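Local coordinates for methyl-CpG-binding domain protein 1 (PDB 6D1T), which binds DNA methylated at CpG dinucleotides through the methyl-CpG-binding domain described here and represses transcription by recruiting silencing factors, at residues Pro11-Gly14 against Pro15-Arg19. Residues are numbered along the deposited sequence; the frame is centred on the assembly and turned at random.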
# COMPACT_ATOMS: atom_id res chain seq x y z
N PRO A 11 9.46 -3.79 2.07
CA PRO A 11 10.50 -4.49 1.27
C PRO A 11 9.95 -5.48 0.22
O PRO A 11 10.55 -5.67 -0.80
CB PRO A 11 11.36 -5.26 2.28
CG PRO A 11 10.50 -5.35 3.54
CD PRO A 11 9.52 -4.20 3.49
N ALA A 12 8.79 -6.07 0.45
CA ALA A 12 8.12 -6.84 -0.62
C ALA A 12 8.05 -6.04 -1.92
O ALA A 12 8.10 -6.63 -3.00
CB ALA A 12 6.73 -7.22 -0.18
N LEU A 13 7.93 -4.72 -1.83
CA LEU A 13 7.83 -3.86 -3.03
C LEU A 13 9.19 -3.31 -3.42
O LEU A 13 9.39 -2.99 -4.55
CB LEU A 13 6.87 -2.69 -2.77
CG LEU A 13 5.39 -3.02 -2.84
CD1 LEU A 13 4.57 -1.77 -2.71
CD2 LEU A 13 5.03 -3.75 -4.13
N GLY A 14 10.07 -3.12 -2.45
CA GLY A 14 11.45 -2.83 -2.75
C GLY A 14 11.92 -1.52 -2.14
O GLY A 14 11.14 -0.73 -1.68
N PRO A 15 13.22 -1.32 -2.14
CA PRO A 15 13.82 -0.18 -1.45
C PRO A 15 13.04 1.12 -1.69
O PRO A 15 12.63 1.38 -2.84
CB PRO A 15 15.23 -0.10 -2.06
CG PRO A 15 15.55 -1.53 -2.45
CD PRO A 15 14.22 -2.13 -2.86
N GLY A 16 12.85 1.90 -0.63
CA GLY A 16 12.23 3.25 -0.73
C GLY A 16 10.69 3.25 -0.57
O GLY A 16 10.10 4.25 -0.19
N TRP A 17 10.05 2.12 -0.87
CA TRP A 17 8.60 2.01 -0.71
C TRP A 17 8.21 2.02 0.77
O TRP A 17 8.79 1.32 1.58
CB TRP A 17 8.07 0.75 -1.39
CG TRP A 17 7.95 0.87 -2.86
CD1 TRP A 17 8.87 0.49 -3.80
CD2 TRP A 17 6.83 1.41 -3.57
NE1 TRP A 17 8.40 0.77 -5.05
CE2 TRP A 17 7.15 1.34 -4.95
CE3 TRP A 17 5.60 1.95 -3.18
CZ2 TRP A 17 6.27 1.78 -5.93
CZ3 TRP A 17 4.73 2.39 -4.15
CH2 TRP A 17 5.07 2.30 -5.51
N LYS A 18 7.14 2.77 1.04
CA LYS A 18 6.59 2.94 2.36
C LYS A 18 5.12 2.50 2.36
O LYS A 18 4.44 2.58 1.37
CB LYS A 18 6.73 4.41 2.79
CG LYS A 18 8.17 4.88 2.97
CD LYS A 18 8.84 4.37 4.22
CE LYS A 18 10.29 4.82 4.35
N ARG A 19 4.65 2.01 3.49
CA ARG A 19 3.28 1.55 3.65
C ARG A 19 2.77 2.01 5.02
O ARG A 19 3.55 2.24 5.95
CB ARG A 19 3.23 0.03 3.53
CG ARG A 19 1.90 -0.60 3.91
CD ARG A 19 2.01 -2.10 4.06
NE ARG A 19 0.71 -2.68 4.35
CZ ARG A 19 0.20 -2.83 5.57
NH1 ARG A 19 0.92 -2.48 6.63
NH2 ARG A 19 -1.02 -3.31 5.72
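Trp17 and Leu13 both hold CG anti to the carbonyl carbon, beside the backbone N (chi1 -78° in each): in Trp17 this lays the indole against Leu13 CB, and in Leu13, with an extended chi2 (-174°), it carries CD1 over the same face. Leu13 CB sits over the five-membered ring in a CH-pi contact, 4.0 Å from its centroid, while Leu13 CD1 reaches the six-membered ring, 3.9 Å from Trp17 CE3. Leucine suits this place, being apolar and long enough to serve both rings. A type II beta turn from Gly14 to Trp17 brings the two residues round to each other: Trp17 N donates to Gly14 O at 3.2 Å, a nearly straight bond (161°) in the carbonyl plane, and that oxygen also lies at the indole edge, 3.3 Å from Trp17 CD1. Pro15 fits the first corner with its restrained phi, Gly16 takes the positive phi of the second, and Gly14 adopts angles at which a CB would jam against the preceding carbonyl oxygen. The large flat indole suits its spot because, besides taking Leu13 on one face, it reaches Leu51 and Leu55 of helix 48-55 and Tyr37 of strand 33-38. A serine in place of Trp17 would probably leave Leu13 without its aromatic partner and open a gap beside Leu51. The arrangement is a Pro-Gly turn leading into strand 18-23 of the MBD fold, its tryptophan packed between sheet and helix.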